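Chymotrypsin (Cellulomonas bogoriensis, PDB 2EA3) probably cleaves peptide bonds within proteins as a chymotrypsin-like serine endopeptidase of the S1 family, the chain here being the protease domain of a longer protein. Local coordinates at residues A[41-46]-A[60-65]; A[20-25]-A[66-71]; A[80-85]-A[145-150]. All coordinates share one frame; numbering follows the deposited sequence.

Interaction 1 of 3, residues A[41-46]-A[60-65]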
loop_
_atom_site.group_PDB
_atom_site.type_symbol
_atom_site.label_atom_id
_atom_site.label_comp_id
_atom_site.label_asym_id
_atom_site.label_seq_id
_atom_site.Cartn_x
_atom_site.Cartn_y
_atom_site.Cartn_z
ATOM N N ALA A 41 -14.110 3.913 6.472
ATOM C CA ALA A 41 -15.310 3.573 5.709
ATOM C C ALA A 41 -14.879 3.179 4.295
ATOM O O ALA A 41 -13.772 3.523 3.866
ATOM C CB ALA A 41 -16.292 4.750 5.672
ATOM N N ASN A 42 -15.740 2.460 3.579
ATOM C CA ASN A 42 -15.411 1.992 2.225
ATOM C C ASN A 42 -14.038 1.305 2.102
ATOM O O ASN A 42 -13.222 1.704 1.280
ATOM C CB ASN A 42 -15.508 3.150 1.231
ATOM C CG ASN A 42 -16.879 3.796 1.238
ATOM O OD1 ASN A 42 -17.885 3.129 1.447
ATOM N ND2 ASN A 42 -16.916 5.097 1.028
ATOM N N PRO A 43 -13.810 0.221 2.871
ATOM C CA PRO A 43 -14.780 -0.461 3.733
ATOM C C PRO A 43 -14.807 -0.010 5.192
ATOM O O PRO A 43 -13.867 0.608 5.677
ATOM C CB PRO A 43 -14.264 -1.892 3.720
ATOM C CG PRO A 43 -12.768 -1.696 3.797
ATOM C CD PRO A 43 -12.515 -0.501 2.852
ATOM N N THR A 44 -15.903 -0.354 5.868
ATOM C CA THR A 44 -15.984 -0.283 7.318
ATOM C C THR A 44 -14.873 -1.151 7.931
ATOM O O THR A 44 -14.684 -2.308 7.561
ATOM C CB THR A 44 -17.377 -0.740 7.788
ATOM O OG1 THR A 44 -18.351 0.148 7.220
ATOM C CG2 THR A 44 -17.485 -0.712 9.292
ATOM N N GLY A 45 -14.103 -0.550 8.829
ATOM C CA GLY A 45 -13.010 -1.262 9.470
ATOM C C GLY A 45 -12.420 -0.426 10.585
ATOM O O GLY A 45 -12.868 0.705 10.830
ATOM N N THR A 46 -11.428 -1.002 11.267
ATOM C CA THR A 46 -10.723 -0.334 12.351
ATOM C C THR A 46 -9.239 -0.637 12.252
ATOM O O THR A 46 -8.865 -1.803 12.131
ATOM C CB THR A 46 -11.231 -0.897 13.692
ATOM O OG1 THR A 46 -12.662 -0.794 13.722
ATOM C CG2 THR A 46 -10.632 -0.169 14.869
ATOM N N VAL A 60 -5.699 -2.932 8.877
ATOM C CA VAL A 60 -7.069 -2.505 9.167
ATOM C C VAL A 60 -7.941 -3.755 9.189
ATOM O O VAL A 60 -8.016 -4.483 8.198
ATOM C CB VAL A 60 -7.575 -1.456 8.123
ATOM C CG1 VAL A 60 -9.080 -1.092 8.358
ATOM C CG2 VAL A 60 -6.697 -0.209 8.140
ATOM N N ARG A 61 -8.555 -4.036 10.340
ATOM C CA ARG A 61 -9.438 -5.193 10.466
ATOM C C ARG A 61 -10.803 -4.833 9.915
ATOM O O ARG A 61 -11.362 -3.801 10.274
ATOM C CB ARG A 61 -9.589 -5.641 11.931
ATOM C CG ARG A 61 -10.410 -6.940 12.082
ATOM C CD ARG A 61 -11.132 -7.009 13.422
ATOM N NE ARG A 61 -12.027 -8.177 13.527
ATOM C CZ ARG A 61 -13.346 -8.174 13.279
ATOM N NH1 ARG A 61 -13.990 -7.061 12.916
ATOM N NH2 ARG A 61 -14.033 -9.304 13.415
ATOM N N THR A 62 -11.326 -5.688 9.046
ATOM C CA THR A 62 -12.659 -5.505 8.471
ATOM C C THR A 62 -13.569 -6.608 9.033
ATOM O O THR A 62 -13.104 -7.625 9.554
ATOM C CB THR A 62 -12.638 -5.585 6.911
ATOM O OG1 THR A 62 -12.090 -6.842 6.513
ATOM C CG2 THR A 62 -11.802 -4.455 6.293
ATOM N N GLY A 63 -14.866 -6.420 8.911
ATOM C CA GLY A 63 -15.789 -7.410 9.444
ATOM C C GLY A 63 -16.813 -7.797 8.421
ATOM O O GLY A 63 -16.484 -8.055 7.261
ATOM N N ALA A 64 -18.075 -7.827 8.847
ATOM C CA ALA A 64 -19.120 -8.402 8.012
ATOM C C ALA A 64 -19.411 -7.574 6.769
ATOM O O ALA A 64 -19.342 -6.344 6.784
ATOM C CB ALA A 64 -20.397 -8.597 8.832
ATOM N N GLY A 65 -19.782 -8.265 5.703
ATOM C CA GLY A 65 -20.271 -7.606 4.506
ATOM C C GLY A 65 -19.129 -7.087 3.660
ATOM O O GLY A 65 -19.349 -6.395 2.670
#
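T62 lays its methyl CG2 against CG of the P43 ring, 3.8 Å away, and the two side chains cross obliquely. T62 has its hydroxyl OG1 between the backbone N and the carbonyl carbon (chi1 57°), an arrangement that leaves CG2 anti to the carbonyl carbon and turned to the proline. Threonine suits the place because its methyl gives the proline ring an apolar surface, while OG1 packs beside L68 of the neighbouring contact. T44 O lies 3.8 Å from that same methyl CG2 of T62, and this carbonyl is buried without a polar partner anywhere in the model. P43, which follows a cis peptide bond, also packs on F27 of strand 26-29, on F1 and on V66.

G45-T46 and V60-T62 belong to the hairpin of strands 45-51 and 57-62, neighbours in the first of the two antiparallel six-stranded barrels that make up the chymotrypsin fold; P43 and T44 lie in the loop that leads into it. Here T46 and R61 form an antiparallel hydrogen-bonded pair. T46 N gives its hydrogen to R61 O at 3.0 Å and R61 N returns one to T46 O at 2.9 Å.

G45 CA comes to 3.1 Å from R61 O, and a beta carbon on G45 would collide with both R61 O and CG1 of V60, which explains the glycine. V60 places CG1 anti to its backbone N (chi1 175°), and this methyl sits 3.7 Å from T46 N. T46 and R61 put their beta carbons on the same face of the sheet, where the extended arginine touches T46 O through CB, at 3.9 Å, and then carries its guanidinium away from the other segment at the exposed surface.

Interaction 2 of 3, residues A[20-25]-A[66-71]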
loop_
_atom_site.group_PDB
_atom_site.type_symbol
_atom_site.label_atom_id
_atom_site.label_comp_id
_atom_site.label_asym_id
_atom_site.label_seq_id
_atom_site.Cartn_x
_atom_site.Cartn_y
_atom_site.Cartn_z
ATOM N N GLY A 20 -3.805 -1.362 0.346
ATOM C CA GLY A 20 -2.600 -2.051 -0.067
ATOM C C GLY A 20 -2.962 -3.422 -0.620
ATOM O O GLY A 20 -3.084 -3.607 -1.848
ATOM N N PHE A 21 -3.183 -4.375 0.288
ATOM C CA PHE A 21 -3.525 -5.737 -0.101
ATOM C C PHE A 21 -4.459 -6.326 0.913
ATOM O O PHE A 21 -4.360 -6.004 2.082
ATOM C CB PHE A 21 -2.282 -6.613 -0.148
ATOM C CG PHE A 21 -1.294 -6.169 -1.164
ATOM C CD1 PHE A 21 -1.494 -6.479 -2.521
ATOM C CD2 PHE A 21 -0.183 -5.413 -0.781
ATOM C CE1 PHE A 21 -0.589 -6.031 -3.482
ATOM C CE2 PHE A 21 0.734 -4.965 -1.742
ATOM C CZ PHE A 21 0.531 -5.279 -3.089
ATOM N N ALA A 22 -5.338 -7.215 0.442
ATOM C CA ALA A 22 -6.193 -8.001 1.320
ATOM C C ALA A 22 -5.387 -9.110 1.997
ATOM O O ALA A 22 -4.586 -9.805 1.368
ATOM C CB ALA A 22 -7.339 -8.590 0.529
ATOM N N VAL A 23 -5.626 -9.259 3.287
ATOM C CA VAL A 23 -5.004 -10.292 4.113
ATOM C C VAL A 23 -6.100 -10.937 4.953
ATOM O O VAL A 23 -7.187 -10.383 5.049
ATOM C CB VAL A 23 -3.917 -9.697 5.056
ATOM C CG1 VAL A 23 -2.759 -9.083 4.235
ATOM C CG2 VAL A 23 -4.498 -8.672 5.985
ATOM N N ASN A 24 -5.834 -12.080 5.584
ATOM C CA ASN A 24 -6.852 -12.656 6.475
ATOM C C ASN A 24 -7.250 -11.611 7.504
ATOM O O ASN A 24 -6.385 -11.063 8.200
ATOM C CB ASN A 24 -6.319 -13.874 7.229
ATOM C CG ASN A 24 -6.142 -15.083 6.345
ATOM O OD1 ASN A 24 -6.956 -15.362 5.461
ATOM N ND2 ASN A 24 -5.081 -15.829 6.599
ATOM N N GLY A 25 -8.544 -11.301 7.564
ATOM C CA GLY A 25 -9.073 -10.377 8.580
ATOM C C GLY A 25 -9.176 -8.917 8.188
ATOM O O GLY A 25 -9.733 -8.117 8.931
ATOM N N VAL A 66 -17.910 -7.425 4.054
ATOM C CA VAL A 66 -16.734 -6.950 3.328
ATOM C C VAL A 66 -16.083 -8.147 2.675
ATOM O O VAL A 66 -15.642 -9.078 3.372
ATOM C CB VAL A 66 -15.747 -6.231 4.258
ATOM C CG1 VAL A 66 -14.475 -5.880 3.506
ATOM C CG2 VAL A 66 -16.380 -4.976 4.833
ATOM N N ASN A 67 -16.029 -8.137 1.343
ATOM C CA ASN A 67 -15.401 -9.219 0.611
ATOM C C ASN A 67 -13.961 -8.854 0.307
ATOM O O ASN A 67 -13.705 -7.825 -0.312
ATOM C CB ASN A 67 -16.150 -9.479 -0.691
ATOM C CG ASN A 67 -17.579 -9.875 -0.452
ATOM O OD1 ASN A 67 -17.850 -10.808 0.312
ATOM N ND2 ASN A 67 -18.512 -9.165 -1.080
ATOM N N LEU A 68 -13.038 -9.682 0.763
ATOM C CA LEU A 68 -11.604 -9.422 0.621
ATOM C C LEU A 68 -11.110 -10.182 -0.599
ATOM O O LEU A 68 -11.135 -11.416 -0.605
ATOM C CB LEU A 68 -10.866 -9.907 1.870
ATOM C CG LEU A 68 -11.268 -9.220 3.180
ATOM C CD1 LEU A 68 -10.640 -9.886 4.396
ATOM C CD2 LEU A 68 -10.919 -7.732 3.111
ATOM N N LEU A 69 -10.659 -9.448 -1.615
ATOM C CA LEU A 69 -10.316 -10.044 -2.896
ATOM C C LEU A 69 -8.828 -10.010 -3.117
ATOM O O LEU A 69 -8.162 -9.047 -2.732
ATOM C CB LEU A 69 -11.019 -9.286 -4.024
ATOM C CG LEU A 69 -12.550 -9.348 -3.995
ATOM C CD1 LEU A 69 -13.114 -8.548 -5.159
ATOM C CD2 LEU A 69 -13.036 -10.790 -4.085
ATOM N N ALA A 70 -8.309 -11.047 -3.768
ATOM C CA ALA A 70 -6.888 -11.123 -4.078
ATOM C C ALA A 70 -6.630 -10.387 -5.398
ATOM O O ALA A 70 -6.124 -10.955 -6.364
ATOM C CB ALA A 70 -6.458 -12.566 -4.162
ATOM N N GLN A 71 -6.992 -9.107 -5.431
ATOM C CA GLN A 71 -6.947 -8.331 -6.675
ATOM C C GLN A 71 -6.470 -6.927 -6.392
ATOM O O GLN A 71 -6.633 -6.422 -5.278
ATOM C CB GLN A 71 -8.337 -8.242 -7.305
ATOM C CG GLN A 71 -8.942 -9.586 -7.669
ATOM C CD GLN A 71 -10.134 -9.430 -8.563
ATOM O OE1 GLN A 71 -10.122 -9.901 -9.703
ATOM N NE2 GLN A 71 -11.144 -8.734 -8.090
HETATM O O HOH W 1 -5.225 -7.742 -2.379
#
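A22 and L68 mark the closest pairing of alpha carbons where strand 21-23 passes strand 67-69, the two short axes approaching to 6.6 Å with their chain directions 118° apart, and no backbone bridge joins them here.

Both of these residues aim their side chains across the gap, and their CB atoms meet at 4.0 Å. The alanine suits the spot because its lone methyl also lies 3.4 Å from L69 O, so a larger group would run into the opposing backbone. L68 is long enough to reach further: CD1 stands anti to CA (chi2 172°) and comes to 3.5 Å from V23 O, with G25 N just beyond it at the turn after the strand. G25 has backbone angles (phi 93°) that would jam a beta carbon against the carbonyl oxygen of N24. I181 packs against both A22 and L68, and V3 of strand 2-5 adds to the cover over the leucine.

Water 1 bridges the two backbones. It accepts from A22 N at 2.9 Å and can donate to L69 O at 3.2 Å, linking two chains that are too far apart here to bond directly. L69 O also receives a weak bond from Q71 N across the inverse gamma turn centred on A70, where the chain turns a corner.

Strand 14-23 is part of the first barrel, whereas strand 67-69 comes after that barrel's last strand and pairs in parallel with the N-terminal strand 2-5; the arrangement is that of a chymotrypsin-like protease whose interdomain connection runs over the outside of its N-terminal barrel.

Interaction 3 of 3, residues A[80-85]-A[145-150]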
loop_
_atom_site.group_PDB
_atom_site.type_symbol
_atom_site.label_atom_id
_atom_site.label_comp_id
_atom_site.label_asym_id
_atom_site.label_seq_id
_atom_site.Cartn_x
_atom_site.Cartn_y
_atom_site.Cartn_z
ATOM N N VAL A 80 -5.838 -6.984 -11.400
ATOM C CA VAL A 80 -4.652 -7.792 -11.435
ATOM C C VAL A 80 -4.756 -8.776 -10.277
ATOM O O VAL A 80 -4.958 -8.378 -9.118
ATOM C CB VAL A 80 -3.376 -6.929 -11.297
ATOM C CG1 VAL A 80 -2.113 -7.810 -11.310
ATOM C CG2 VAL A 80 -3.331 -5.871 -12.405
ATOM N N GLN A 81 -4.578 -10.056 -10.590
ATOM C CA GLN A 81 -4.552 -11.090 -9.567
ATOM C C GLN A 81 -3.263 -11.015 -8.748
ATOM O O GLN A 81 -2.151 -10.937 -9.299
ATOM C CB GLN A 81 -4.709 -12.483 -10.185
ATOM C CG GLN A 81 -6.139 -12.861 -10.518
ATOM C CD GLN A 81 -6.960 -13.212 -9.284
ATOM O OE1 GLN A 81 -6.432 -13.668 -8.260
ATOM N NE2 GLN A 81 -8.263 -13.000 -9.377
ATOM N N VAL A 82 -3.421 -11.030 -7.433
ATOM C CA VAL A 82 -2.286 -11.142 -6.517
ATOM C C VAL A 82 -2.016 -12.618 -6.237
ATOM O O VAL A 82 -2.850 -13.305 -5.633
ATOM C CB VAL A 82 -2.542 -10.402 -5.187
ATOM C CG1 VAL A 82 -1.336 -10.504 -4.286
ATOM C CG2 VAL A 82 -2.873 -8.957 -5.457
ATOM N N ALA A 83 -0.855 -13.088 -6.681
ATOM C CA ALA A 83 -0.520 -14.513 -6.623
ATOM C C ALA A 83 0.412 -14.896 -5.462
ATOM O O ALA A 83 0.508 -16.067 -5.093
ATOM C CB ALA A 83 0.076 -14.957 -7.956
ATOM N N GLY A 84 1.087 -13.913 -4.872
ATOM C CA GLY A 84 2.073 -14.187 -3.827
ATOM C C GLY A 84 2.756 -12.894 -3.430
ATOM O O GLY A 84 2.316 -11.798 -3.831
ATOM N N HIS A 85 3.827 -13.020 -2.644
ATOM C CA HIS A 85 4.522 -11.852 -2.104
ATOM C C HIS A 85 6.041 -12.082 -2.081
ATOM O O HIS A 85 6.736 -11.712 -1.132
ATOM C CB HIS A 85 3.960 -11.503 -0.721
ATOM C CG HIS A 85 4.045 -12.622 0.272
ATOM N ND1 HIS A 85 5.082 -12.744 1.168
ATOM C CD2 HIS A 85 3.213 -13.663 0.518
ATOM C CE1 HIS A 85 4.893 -13.812 1.920
ATOM N NE2 HIS A 85 3.771 -14.394 1.540
ATOM N N ASN A 145 2.599 -10.277 -10.715
ATOM C CA ASN A 145 1.514 -10.653 -9.813
ATOM C C ASN A 145 1.961 -10.825 -8.364
ATOM O O ASN A 145 1.241 -11.425 -7.557
ATOM C CB ASN A 145 0.779 -11.910 -10.315
ATOM C CG ASN A 145 0.128 -11.705 -11.675
ATOM O OD1 ASN A 145 -0.987 -11.164 -11.791
ATOM N ND2 ASN A 145 0.823 -12.147 -12.723
ATOM N N GLN A 146 3.129 -10.286 -8.022
ATOM C CA GLN A 146 3.708 -10.505 -6.693
ATOM C C GLN A 146 3.675 -9.207 -5.925
ATOM O O GLN A 146 4.205 -8.210 -6.397
ATOM C CB GLN A 146 5.158 -10.978 -6.811
ATOM C CG GLN A 146 5.312 -12.324 -7.534
ATOM C CD GLN A 146 4.695 -13.475 -6.781
ATOM O OE1 GLN A 146 3.948 -14.264 -7.355
ATOM N NE2 GLN A 146 5.003 -13.594 -5.492
ATOM N N ALA A 147 3.036 -9.226 -4.766
ATOM C CA ALA A 147 2.973 -8.041 -3.892
ATOM C C ALA A 147 4.357 -7.678 -3.383
ATOM O O ALA A 147 5.046 -8.538 -2.821
ATOM C CB ALA A 147 2.067 -8.316 -2.704
ATOM N N GLN A 148 4.735 -6.402 -3.514
ATOM C CA GLN A 148 6.052 -5.929 -3.075
ATOM C C GLN A 148 5.955 -5.042 -1.839
ATOM O O GLN A 148 6.813 -5.090 -0.960
ATOM C CB GLN A 148 6.741 -5.107 -4.170
ATOM C CG GLN A 148 6.954 -5.876 -5.481
ATOM C CD GLN A 148 7.741 -7.118 -5.232
ATOM O OE1 GLN A 148 7.276 -8.242 -5.493
ATOM N NE2 GLN A 148 8.911 -6.945 -4.654
ATOM N N GLY A 149 4.966 -4.163 -1.825
ATOM C CA GLY A 149 4.997 -3.119 -0.808
ATOM C C GLY A 149 3.775 -2.243 -0.875
ATOM O O GLY A 149 2.933 -2.397 -1.756
ATOM N N VAL A 150 3.674 -1.332 0.084
ATOM C CA VAL A 150 2.598 -0.347 0.055
ATOM C C VAL A 150 3.230 1.044 -0.007
ATOM O O VAL A 150 4.311 1.281 0.550
ATOM C CB VAL A 150 1.646 -0.460 1.255
ATOM C CG1 VAL A 150 0.945 -1.821 1.247
ATOM C CG2 VAL A 150 2.394 -0.231 2.602
HETATM O O HOH W 2 7.395 -8.975 -1.345
#
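G84 and Q146 form a single backbone bridge where the connection between the two barrels of the chymotrypsin fold, here residues 80-85, runs beside strand 146-154 of the second barrel.

The tight part is the backbone around that bridge. A83 N points almost straight at N145 O (2.8 Å, 169° at the hydrogen), and A147 N donates to G84 O at 2.8 Å. The chain of Q146, bent at chi2 (-66°), brings CD to 3.9 Å from G84 C. A glycine suits G84, since the end of Q146 lies close against it whichever way its amide is turned and leaves little room for a beta carbon. An alanine in place of Q146 would probably open a gap over G84 and leave H85 N without the amide group that now lies beside it. On the buried side V82 CG1 touches the small A147 CB at 4.3 Å, and F21 and M180 close in on both.

The other side faces solvent, where A83, Q81 and N145 are all exposed. N145 still packs closely there: its CB lies 3.3 Å from Q81 O and 3.9 Å from A83 CB, and its amide end lies near V80. H85 sends its ring away from the strand, where ND1 bonds to N170. Here a water takes the place of direct contact: water 2 donates to both H85 O and A147 O, at 2.8 Å each.

Interactions 1 and 2 are neighbours, their centres 11 Å apart: T62 N probably bonds to G25 O at 2.9 Å, and P43 CB packs on V66 CG2 at 3.9 Å. Interaction 1 is nested within the loop that interaction 2 closes. Interaction 3 follows in the chain, centred 12 Å from interaction 2, and joins it through a probable bond from V82 N to A70 O (2.9 Å) and through F21 CZ against A147 CB (3.4 Å). Interactions 1 and 3 do not touch, their nearest atoms about 10 Å apart. By family analogy, H32 and D56 of the first barrel, where interaction 2 lies, and S137 of the second, with interaction 3, probably form the catalytic triad.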